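Local coordinates for phenylacetaldehyde dehydrogenase (PDB 4O5H), which probably catalyses the NAD+-dependent oxidation of phenylacetaldehyde to phenylacetate, as a member of the aldehyde dehydrogenase family, at residues L248-R253 and G270-D275; M33-E38 and Q71-A76; T147-S152 and L199-T204. One frame throughout, in Å; residues are numbered along the deposited sequence. Where two conformers were deposited one is given.

Interaction 1 (L248-R253 and G270-D275)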
ATOM      1  N   LEU A 248       0.000   6.191  18.409  1.00 12.37           N
ATOM      2  CA  LEU A 248       0.703   5.122  17.739  1.00 12.40           C
ATOM      3  C   LEU A 248       0.859   5.434  16.242  1.00 12.48           C
ATOM      4  O   LEU A 248       1.952   5.343  15.687  1.00 11.94           O
ATOM      5  CB  LEU A 248      -0.046   3.804  17.944  1.00 12.05           C
ATOM      6  CG  LEU A 248       0.585   2.571  17.295  1.00 11.84           C
ATOM      7  CD1 LEU A 248       2.058   2.431  17.710  1.00 11.81           C
ATOM      8  CD2 LEU A 248      -0.232   1.340  17.677  1.00 11.72           C
ATOM      9  N   SER A 249      -0.233   5.873  15.619  1.00 13.32           N
ATOM     10  CA  SER A 249      -0.218   6.193  14.184  1.00 14.07           C
ATOM     11  C   SER A 249       0.768   7.278  13.780  1.00 15.03           C
ATOM     12  O   SER A 249       1.328   7.222  12.669  1.00 15.27           O
ATOM     13  CB  SER A 249      -1.627   6.552  13.663  1.00 14.31           C
ATOM     14  OG  SER A 249      -2.056   7.832  14.126  1.00 14.45           O
ATOM     15  N   ARG A 250       1.022   8.247  14.671  1.00 16.15           N
ATOM     16  CA  ARG A 250       1.898   9.377  14.376  1.00 16.52           C
ATOM     17  C   ARG A 250       3.367   9.132  14.723  1.00 15.43           C
ATOM     18  O   ARG A 250       4.217   9.983  14.457  1.00 14.37           O
ATOM     19  CB  ARG A 250       1.493  10.602  15.212  1.00 19.19           C
ATOM     20  CG  ARG A 250       0.116  11.150  15.040  1.00 22.35           C
ATOM     21  CD  ARG A 250       0.018  12.525  15.749  1.00 24.86           C
ATOM     22  NE  ARG A 250       0.307  12.423  17.201  1.00 27.06           N
ATOM     23  CZ  ARG A 250      -0.617  12.216  18.149  1.00 29.29           C
ATOM     24  NH1 ARG A 250      -1.894  12.096  17.818  1.00 31.49           N
ATOM     25  NH2 ARG A 250      -0.273  12.121  19.426  1.00 29.21           N
ATOM     26  N   ASP A 251       3.684   8.008  15.368  1.00 14.44           N
ATOM     27  CA  ASP A 251       5.031   7.811  15.841  1.00 13.67           C
ATOM     28  C   ASP A 251       5.940   7.555  14.645  1.00 13.34           C
ATOM     29  O   ASP A 251       5.697   6.641  13.890  1.00 13.44           O
ATOM     30  CB  ASP A 251       5.108   6.674  16.857  1.00 13.41           C
ATOM     31  CG  ASP A 251       6.376   6.710  17.677  1.00 13.20           C
ATOM     32  OD1 ASP A 251       7.468   6.754  17.107  1.00 12.80           O
ATOM     33  OD2 ASP A 251       6.286   6.689  18.938  1.00 14.02           O
ATOM     34  N   PRO A 252       7.011   8.368  14.471  1.00 13.46           N
ATOM     35  CA  PRO A 252       7.834   8.158  13.274  1.00 13.27           C
ATOM     36  C   PRO A 252       8.720   6.945  13.394  1.00 13.05           C
ATOM     37  O   PRO A 252       9.392   6.592  12.451  1.00 12.88           O
ATOM     38  CB  PRO A 252       8.664   9.460  13.172  1.00 13.93           C
ATOM     39  CG  PRO A 252       8.708   9.987  14.600  1.00 13.94           C
ATOM     40  CD  PRO A 252       7.355   9.621  15.177  1.00 13.60           C
ATOM     41  N   ARG A 253       8.745   6.297  14.551  1.00 13.23           N
ATOM     42  CA  ARG A 253       9.612   5.121  14.744  1.00 13.35           C
ATOM     43  C   ARG A 253       8.956   3.795  14.427  1.00 12.87           C
ATOM     44  O   ARG A 253       9.624   2.756  14.485  1.00 12.19           O
ATOM     45  CB  ARG A 253      10.207   5.085  16.164  1.00 13.79           C
ATOM     46  CG  ARG A 253      10.961   6.338  16.549  1.00 14.61           C
ATOM     47  CD  ARG A 253      11.182   6.384  18.050  1.00 15.64           C
ATOM     48  NE  ARG A 253       9.885   6.420  18.768  1.00 15.65           N
ATOM     49  CZ  ARG A 253       9.770   6.293  20.102  1.00 16.58           C
ATOM     50  NH1 ARG A 253      10.851   6.083  20.878  1.00 16.85           N
ATOM     51  NH2 ARG A 253       8.574   6.346  20.678  1.00 16.67           N
ATOM     52  N   GLY A 270      -4.226   7.118   8.131  1.00 11.55           N
ATOM     53  CA  GLY A 270      -3.379   7.148   6.967  1.00 11.50           C
ATOM     54  C   GLY A 270      -2.690   8.479   6.753  1.00 11.82           C
ATOM     55  O   GLY A 270      -1.526   8.506   6.347  1.00 11.58           O
ATOM     56  N   HIS A 271      -3.389   9.576   7.017  1.00 12.11           N
ATOM     57  CA  HIS A 271      -2.762  10.882   6.882  1.00 12.94           C
ATOM     58  C   HIS A 271      -1.612  11.047   7.905  1.00 13.16           C
ATOM     59  O   HIS A 271      -0.548  11.549   7.575  1.00 13.24           O
ATOM     60  CB  HIS A 271      -3.766  12.045   7.077  1.00 13.35           C
ATOM     61  CG  HIS A 271      -4.749  12.222   5.964  1.00 13.64           C
ATOM     62  ND1 HIS A 271      -4.383  12.599   4.686  1.00 13.77           N
ATOM     63  CD2 HIS A 271      -6.096  12.093   5.938  1.00 13.94           C
ATOM     64  CE1 HIS A 271      -5.450  12.649   3.915  1.00 13.92           C
ATOM     65  NE2 HIS A 271      -6.508  12.368   4.657  1.00 14.06           N
ATOM     66  N   ALA A 272      -1.797  10.534   9.115  1.00 12.95           N
ATOM     67  CA  ALA A 272      -0.722  10.545  10.105  1.00 12.99           C
ATOM     68  C   ALA A 272       0.452   9.690   9.612  1.00 12.77           C
ATOM     69  O   ALA A 272       1.621  10.094   9.721  1.00 12.50           O
ATOM     70  CB  ALA A 272      -1.225  10.041  11.455  1.00 12.88           C
ATOM     71  N   ALA A 273       0.153   8.511   9.100  1.00 12.54           N
ATOM     72  CA  ALA A 273       1.186   7.622   8.590  1.00 12.71           C
ATOM     73  C   ALA A 273       1.983   8.268   7.452  1.00 13.16           C
ATOM     74  O   ALA A 273       3.226   8.226   7.437  1.00 12.87           O
ATOM     75  CB  ALA A 273       0.562   6.331   8.094  1.00 12.35           C
ATOM     76  N   LEU A 274       1.262   8.850   6.508  1.00 14.03           N
ATOM     77  CA  LEU A 274       1.892   9.423   5.345  1.00 15.26           C
ATOM     78  C   LEU A 274       2.910  10.490   5.702  1.00 15.62           C
ATOM     79  O   LEU A 274       3.924  10.621   5.029  1.00 15.17           O
ATOM     80  CB  LEU A 274       0.880  10.072   4.442  1.00 16.72           C
ATOM     81  CG  LEU A 274       0.573   9.390   3.148  1.00 18.89           C
ATOM     82  CD1 LEU A 274      -0.328  10.335   2.369  1.00 20.41           C
ATOM     83  CD2 LEU A 274       1.859   9.115   2.321  1.00 19.23           C
ATOM     84  N   ASP A 275       2.621  11.276   6.721  1.00 15.64           N
ATOM     85  CA  ASP A 275       3.534  12.338   7.077  1.00 17.19           C
ATOM     86  C   ASP A 275       4.887  11.836   7.512  1.00 16.05           C
ATOM     87  O   ASP A 275       5.838  12.573   7.408  1.00 16.60           O
ATOM     88  CB  ASP A 275       2.898  13.255   8.098  1.00 18.50           C
ATOM     89  CG  ASP A 275       1.866  14.198   7.438  1.00 19.75           C
ATOM     90  OD1 ASP A 275       2.042  14.576   6.231  1.00 20.76           O
ATOM     91  OD2 ASP A 275       0.919  14.557   8.134  1.00 22.69           O
TER

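Interaction 2 (M33-E38 and Q71-A76)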
ATOM      1  N   MET A  33      -0.750  -3.315  31.122  1.00 14.88           N
ATOM      2  CA  MET A  33      -0.245  -3.353  29.745  1.00 14.14           C
ATOM      3  C   MET A  33       1.062  -4.149  29.693  1.00 13.73           C
ATOM      4  O   MET A  33       1.768  -4.231  30.678  1.00 14.03           O
ATOM      5  CB  MET A  33       0.068  -1.944  29.250  1.00 13.89           C
ATOM      6  CG  MET A  33      -1.137  -1.074  29.190  1.00 13.97           C
ATOM      7  SD  MET A  33      -0.795   0.555  28.568  1.00 14.16           S
ATOM      8  CE  MET A  33      -0.009   1.399  29.954  1.00 15.56           C
ATOM      9  N   LEU A  34       1.419  -4.619  28.509  1.00 13.04           N
ATOM     10  CA  LEU A  34       2.707  -5.280  28.297  1.00 13.40           C
ATOM     11  C   LEU A  34       3.624  -4.350  27.516  1.00 13.12           C
ATOM     12  O   LEU A  34       3.390  -4.102  26.315  1.00 12.42           O
ATOM     13  CB  LEU A  34       2.495  -6.585  27.531  1.00 13.40           C
ATOM     14  CG  LEU A  34       3.773  -7.347  27.154  1.00 14.60           C
ATOM     15  CD1 LEU A  34       4.554  -7.704  28.395  1.00 15.51           C
ATOM     16  CD2 LEU A  34       3.442  -8.599  26.379  1.00 14.81           C
ATOM     17  N   ILE A  35       4.603  -3.784  28.199  1.00 13.25           N
ATOM     18  CA  ILE A  35       5.485  -2.801  27.596  1.00 13.94           C
ATOM     19  C   ILE A  35       6.924  -3.257  27.784  1.00 14.53           C
ATOM     20  O   ILE A  35       7.474  -3.203  28.892  1.00 14.79           O
ATOM     21  CB  ILE A  35       5.256  -1.401  28.196  1.00 14.45           C
ATOM     22  CG1 ILE A  35       3.832  -0.994  27.883  1.00 13.91           C
ATOM     23  CG2 ILE A  35       6.245  -0.375  27.628  1.00 15.08           C
ATOM     24  CD1 ILE A  35       3.405   0.325  28.441  1.00 14.29           C
ATOM     25  N   GLY A  36       7.514  -3.749  26.707  1.00 14.43           N
ATOM     26  CA  GLY A  36       8.838  -4.332  26.789  1.00 15.44           C
ATOM     27  C   GLY A  36       8.839  -5.522  27.747  1.00 15.71           C
ATOM     28  O   GLY A  36       7.945  -6.366  27.689  1.00 14.53           O
ATOM     29  N   ALA A  37       9.818  -5.547  28.655  1.00 17.16           N
ATOM     30  CA  ALA A  37       9.960  -6.617  29.615  1.00 18.27           C
ATOM     31  C   ALA A  37       9.022  -6.514  30.828  1.00 18.84           C
ATOM     32  O   ALA A  37       9.018  -7.418  31.662  1.00 19.40           O
ATOM     33  CB  ALA A  37      11.386  -6.701  30.081  1.00 19.67           C
ATOM     34  N   GLU A  38       8.192  -5.483  30.911  1.00 19.38           N
ATOM     35  CA  GLU A  38       7.337  -5.302  32.094  1.00 20.50           C
ATOM     36  C   GLU A  38       5.861  -5.247  31.812  1.00 18.15           C
ATOM     37  O   GLU A  38       5.429  -4.661  30.827  1.00 18.31           O
ATOM     38  CB  GLU A  38       7.731  -4.018  32.812  1.00 23.72           C
ATOM     39  CG  GLU A  38       9.103  -4.154  33.378  1.00 27.91           C
ATOM     40  CD  GLU A  38       9.747  -2.871  33.827  1.00 32.87           C
ATOM     41  OE1 GLU A  38       9.184  -1.767  33.630  1.00 36.14           O
ATOM     42  OE2 GLU A  38      10.856  -2.997  34.399  1.00 40.24           O
ATOM     43  N   GLN A  71       4.672   5.787  23.368  1.00 14.78           N
ATOM     44  CA  GLN A  71       6.085   6.021  23.030  1.00 15.75           C
ATOM     45  C   GLN A  71       7.024   5.018  23.691  1.00 15.04           C
ATOM     46  O   GLN A  71       7.949   4.556  23.062  1.00 14.61           O
ATOM     47  CB  GLN A  71       6.511   7.424  23.395  1.00 17.78           C
ATOM     48  CG  GLN A  71       5.933   8.441  22.413  1.00 19.47           C
ATOM     49  CD  GLN A  71       6.013   9.845  22.914  1.00 21.93           C
ATOM     50  OE1 GLN A  71       6.381  10.112  24.056  1.00 23.37           O
ATOM     51  NE2 GLN A  71       5.670  10.768  22.059  1.00 24.45           N
ATOM     52  N   GLN A  72       6.764   4.651  24.938  1.00 15.32           N
ATOM     53  CA  GLN A  72       7.578   3.601  25.604  1.00 15.72           C
ATOM     54  C   GLN A  72       7.455   2.250  24.923  1.00 13.53           C
ATOM     55  O   GLN A  72       8.424   1.512  24.811  1.00 13.41           O
ATOM     56  CB  GLN A  72       7.232   3.443  27.077  1.00 17.63           C
ATOM     57  CG  GLN A  72       7.580   4.678  27.855  1.00 21.72           C
ATOM     58  CD  GLN A  72       9.076   4.907  28.004  1.00 24.74           C
ATOM     59  OE1 GLN A  72       9.906   3.985  27.872  1.00 31.39           O
ATOM     60  NE2 GLN A  72       9.438   6.145  28.201  1.00 28.56           N
ATOM     61  N   ALA A  73       6.248   1.885  24.545  1.00 12.16           N
ATOM     62  CA  ALA A  73       6.015   0.629  23.830  1.00 10.99           C
ATOM     63  C   ALA A  73       6.734   0.584  22.469  1.00 10.63           C
ATOM     64  O   ALA A  73       7.307  -0.440  22.092  1.00 10.15           O
ATOM     65  CB  ALA A  73       4.523   0.383  23.639  1.00 10.34           C
ATOM     66  N   VAL A  74       6.666   1.696  21.741  1.00 10.62           N
ATOM     67  CA  VAL A  74       7.354   1.818  20.475  1.00 10.42           C
ATOM     68  C   VAL A  74       8.853   1.727  20.679  1.00 10.66           C
ATOM     69  O   VAL A  74       9.504   1.030  19.936  1.00 10.48           O
ATOM     70  CB  VAL A  74       6.932   3.111  19.753  1.00 10.89           C
ATOM     71  CG1 VAL A  74       7.803   3.358  18.530  1.00 11.19           C
ATOM     72  CG2 VAL A  74       5.434   3.008  19.317  1.00 10.61           C
ATOM     73  N   ALA A  75       9.366   2.388  21.723  1.00 10.99           N
ATOM     74  CA  ALA A  75      10.801   2.313  22.039  1.00 11.52           C
ATOM     75  C   ALA A  75      11.215   0.858  22.294  1.00 11.23           C
ATOM     76  O   ALA A  75      12.250   0.443  21.789  1.00 11.46           O
ATOM     77  CB  ALA A  75      11.155   3.196  23.216  1.00 12.35           C
ATOM     78  N   ALA A  76      10.380   0.083  22.994  1.00 10.73           N
ATOM     79  CA  ALA A  76      10.684  -1.311  23.267  1.00 10.80           C
ATOM     80  C   ALA A  76      10.681  -2.147  21.994  1.00 10.67           C
ATOM     81  O   ALA A  76      11.556  -2.994  21.804  1.00 10.95           O
ATOM     82  CB  ALA A  76       9.717  -1.882  24.293  1.00 10.61           C
TER

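Interaction 3 (T147-S152 and L199-T204)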
ATOM      1  N   THR A 147       9.594 -20.125   7.523  1.00  9.49           N
ATOM      2  CA  THR A 147      10.719 -20.778   6.890  1.00  9.72           C
ATOM      3  C   THR A 147      10.659 -20.770   5.361  1.00  9.92           C
ATOM      4  O   THR A 147      11.553 -21.321   4.740  1.00 10.04           O
ATOM      5  CB  THR A 147      10.854 -22.245   7.362  1.00  9.81           C
ATOM      6  OG1 THR A 147       9.574 -22.860   7.358  1.00  9.52           O
ATOM      7  CG2 THR A 147      11.412 -22.265   8.819  1.00  9.96           C
ATOM      8  N   LYS A 148       9.648 -20.112   4.777  1.00 10.01           N
ATOM      9  CA  LYS A 148       9.354 -20.235   3.361  1.00 10.13           C
ATOM     10  C   LYS A 148       9.209 -18.883   2.661  1.00 10.77           C
ATOM     11  O   LYS A 148       8.585 -18.787   1.594  1.00 11.26           O
ATOM     12  CB  LYS A 148       8.097 -21.052   3.211  1.00  9.95           C
ATOM     13  CG  LYS A 148       8.250 -22.474   3.739  1.00  9.79           C
ATOM     14  CD  LYS A 148       6.944 -23.187   3.829  1.00  9.81           C
ATOM     15  CE  LYS A 148       7.076 -24.531   4.562  1.00  9.94           C
ATOM     16  NZ  LYS A 148       7.400 -24.340   6.008  1.00  9.79           N
ATOM     17  N   ILE A 149       9.787 -17.844   3.235  1.00 11.27           N
ATOM     18  CA  ILE A 149       9.752 -16.528   2.588  1.00 12.03           C
ATOM     19  C   ILE A 149      10.922 -16.502   1.600  1.00 12.06           C
ATOM     20  O   ILE A 149      12.054 -16.683   2.019  1.00 12.40           O
ATOM     21  CB  ILE A 149       9.864 -15.429   3.617  1.00 12.46           C
ATOM     22  CG1 ILE A 149       8.592 -15.425   4.464  1.00 12.66           C
ATOM     23  CG2 ILE A 149       9.991 -14.052   2.955  1.00 13.24           C
ATOM     24  CD1 ILE A 149       8.798 -14.867   5.836  1.00 13.33           C
ATOM     25  N   GLU A 150      10.636 -16.332   0.298  1.00 11.78           N
ATOM     26  CA  GLU A 150      11.659 -16.444  -0.721  1.00 12.13           C
ATOM     27  C   GLU A 150      11.764 -15.187  -1.562  1.00 12.12           C
ATOM     28  O   GLU A 150      10.784 -14.606  -1.896  1.00 11.80           O
ATOM     29  CB  GLU A 150      11.450 -17.686  -1.564  1.00 12.88           C
ATOM     30  CG  GLU A 150      11.586 -18.933  -0.713  1.00 13.78           C
ATOM     31  CD  GLU A 150      11.481 -20.246  -1.454  1.00 16.57           C
ATOM     32  OE1 GLU A 150      11.209 -20.255  -2.701  1.00 19.65           O
ATOM     33  OE2 GLU A 150      11.607 -21.308  -0.755  1.00 17.84           O
ATOM     34  N   GLY A 151      13.000 -14.707  -1.788  1.00 11.75           N
ATOM     35  CA  GLY A 151      13.245 -13.677  -2.810  1.00 11.51           C
ATOM     36  C   GLY A 151      13.450 -14.325  -4.166  1.00 11.21           C
ATOM     37  O   GLY A 151      13.220 -15.527  -4.301  1.00 11.02           O
ATOM     38  N   SER A 152      13.835 -13.531  -5.162  1.00 10.82           N
ATOM     39  CA  SER A 152      14.035 -13.992  -6.527  0.53 10.94           C
ATOM     40  C   SER A 152      15.453 -13.776  -7.011  1.00 10.99           C
ATOM     41  O   SER A 152      16.077 -12.789  -6.667  1.00 10.75           O
ATOM     42  CB  SER A 152      13.145 -13.208  -7.477  0.53 11.19           C
ATOM     43  OG  SER A 152      11.786 -13.319  -7.109  0.53 11.12           O
ATOM     44  N   LEU A 199       5.172 -11.729  13.300  1.00 11.38           N
ATOM     45  CA  LEU A 199       6.084 -12.653  13.899  1.00 11.46           C
ATOM     46  C   LEU A 199       6.761 -13.555  12.882  1.00 11.19           C
ATOM     47  O   LEU A 199       7.967 -13.837  12.986  1.00 11.71           O
ATOM     48  CB  LEU A 199       5.376 -13.478  14.957  1.00 11.80           C
ATOM     49  CG  LEU A 199       4.719 -12.688  16.103  1.00 12.01           C
ATOM     50  CD1 LEU A 199       4.049 -13.616  17.086  1.00 12.41           C
ATOM     51  CD2 LEU A 199       5.751 -11.863  16.839  1.00 12.62           C
ATOM     52  N   ALA A 200       5.996 -14.005  11.903  1.00 10.62           N
ATOM     53  CA  ALA A 200       6.522 -14.922  10.884  1.00 10.59           C
ATOM     54  C   ALA A 200       7.619 -14.277  10.060  1.00 10.48           C
ATOM     55  O   ALA A 200       8.552 -14.938   9.688  1.00 10.76           O
ATOM     56  CB  ALA A 200       5.384 -15.361   9.957  1.00 10.63           C
ATOM     57  N   THR A 201       7.489 -12.969   9.787  1.00 10.25           N
ATOM     58  CA  THR A 201       8.454 -12.253   8.985  1.00 10.60           C
ATOM     59  C   THR A 201       9.613 -11.643   9.777  1.00 10.49           C
ATOM     60  O   THR A 201      10.585 -11.122   9.173  1.00 10.95           O
ATOM     61  CB  THR A 201       7.793 -11.109   8.196  1.00 10.60           C
ATOM     62  OG1 THR A 201       7.081 -10.249   9.090  1.00 10.73           O
ATOM     63  CG2 THR A 201       6.826 -11.672   7.196  1.00 10.85           C
ATOM     64  N   GLY A 202       9.522 -11.646  11.092  1.00 10.05           N
ATOM     65  CA  GLY A 202      10.613 -11.074  11.906  1.00 10.20           C
ATOM     66  C   GLY A 202      10.376  -9.630  12.316  1.00  9.97           C
ATOM     67  O   GLY A 202      11.272  -8.974  12.829  1.00 10.39           O
ATOM     68  N   CYS A 203       9.166  -9.134  12.118  1.00  9.69           N
ATOM     69  CA  CYS A 203       8.807  -7.800  12.625  1.00  9.54           C
ATOM     70  C   CYS A 203       8.648  -7.817  14.177  1.00  9.52           C
ATOM     71  O   CYS A 203       8.604  -8.909  14.785  1.00  9.16           O
ATOM     72  CB  CYS A 203       7.494  -7.356  12.000  1.00  9.48           C
ATOM     73  SG  CYS A 203       7.543  -7.127  10.200  1.00  9.48           S
ATOM     74  N   THR A 204       8.511  -6.638  14.766  1.00  9.32           N
ATOM     75  CA  THR A 204       8.032  -6.498  16.137  1.00  9.50           C
ATOM     76  C   THR A 204       6.785  -5.654  16.095  1.00  9.89           C
ATOM     77  O   THR A 204       6.489  -5.047  15.055  1.00 10.11           O
ATOM     78  CB  THR A 204       9.096  -5.871  17.090  1.00  9.43           C
ATOM     79  OG1 THR A 204       9.443  -4.561  16.645  1.00  9.35           O
ATOM     80  CG2 THR A 204      10.309  -6.731  17.119  1.00  9.62           C
TER

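Interaction 1 (L248-R253 and G270-D275)
A272 turns its CB into the last turn of helix 241-250, where S249 and R250 receive it. The two helices flank strand 256-260 in sequence, a helix-strand-helix unit of the Rossmann-like, probably NAD-binding, domain of aldehyde dehydrogenases. The A272 methyl lies 3.6 Å from S249 OG and 4.0 Å from R250 CG, so it meets a hydroxyl on one residue and an aliphatic methylene on the next. The small A272 side chain is consistent with the close approach of the backbones: the CA atoms of R250 and A272 are 5.1 Å apart, and those of S249 and A273 are 5.9 Å apart. S249 OG sits between its backbone N and carbonyl carbon (chi1 72°), where it hydrogen-bonds to A246 O one turn earlier in the helix, so its polarity is met within its own helix while it also packs on the methyl. R250 gives only the root of its chain to A272; the chain then bends at chi3, and its NH2 forms a salt bridge with E67. R250 O is bonded by ND2 of N276, the residue that follows D275, a further link between the two elements. On the far side of helix 263-275 lies the second subunit, where H271 meets H271 of the second subunit and pairs with its D275. Past the end of helix 241-250 the chain turns through D251, P252 and R253, fixed by an Asx turn and a side-on salt bridge. Both D251 oxygens lie in the R253 guanidinium plane, and NH2 reaches OD2 at 2.9 Å. D251 OD1 accepts twice, using its anti lone pair for R253 N at 2.9 Å and its syn lone pair for R253 NE at 3.0 Å, the latter nearly straight at 177°.

Interaction 2 (M33-E38 and Q71-A76)
I35 and G36, at the start of a type II' beta turn that runs to E38, lie against one side of helix 67-82, with CA-CA distances of 5.1 Å for I35 to A73 and 5.0 Å for G36 to A76. The turn closes the hairpin of strands 33-35 and 38-40 through a pair of backbone bonds, I35 N to E38 O at 2.9 Å and E38 N to I35 O at 3.1 Å. G36 has the positive phi (60°) of the second position in such a turn, and its bare CA meets A76 CB at 3.6 Å. From I35 it is the CG2 branch that reaches the helix. Held anti to the backbone N, this methyl settles over the peptide link between Q72 and A73, 3.8 Å from A73 N and 4.0 Å from Q72 CB, and is farther from A73 CB at 4.4 Å. Q72 offers only its CB, because its chain bends at chi2 and carries the amide away. Beside the contact, N235 of strand 234-236 packs on A73 and A76, and its OD1 hydrogen-bonds G36 N, tying the turn to the sheet. Between hairpin and helix the fit rests on aliphatic carbons and backbone, which implies that shape and van der Waals contact set the spacing, while the turn is held by its own backbone bonds and by N235.

Interaction 3 (T147-S152 and L199-T204)
The A200 peptide is the flat group that I149 meets, and the I149 CD1 methyl stands off the carbonyl plane and out beyond the oxygen, 3.9 Å from A200 O. That same oxygen is hydrogen-bonded by R94 NH2, so the methyl shares it with a charged donor. The peptide belongs to the last turn of helix 187-201, which ends in a Schellman motif: G202 takes positive phi (96°) and sends its N back to L199 O at 3.3 Å before the chain enters strand 204-208. I149 comes from the loop between helix 124-145 and strand 153-154. With CG1 beside its backbone N (chi1 -68°) and the chain extended beyond, it delivers CD1 to the helix end. Helix 493-499 covers the neighbouring surface, where I497 packs on both I149 and A200, and K172 of strand 166-181 touches I149 as well. T201 divides its two branches: OG1 hydrogen-bonds to P197 O and A198 O inside its own helix, while CG2 takes the hydrophobic partner. The side chains of I149 and T201 cross at about a right angle, with I149 CD1 4.0 Å from T201 CG2.

How the interactions relate
Followed from the N terminus, the three contacts close loops in series, with none nesting or crossing. Interaction 2 comes first, bringing the hairpin at 33-38 back together with helix 67-82 across 32 residues. Interaction 3 follows, spanning 46 residues from the loop after helix 124-145 to the end of helix 187-201. Interaction 1 is the shortest closure, 16 residues between neighbouring helices. Helix 67-82 joins the first to the last: V74 and A75 pack on the D251-R253 turn, and Q71 O takes a weak hydrogen bond from R253 NH2. Interaction 3 touches neither, its nearest atoms being about 6 Å from interaction 2 and about 8 Å from interaction 1.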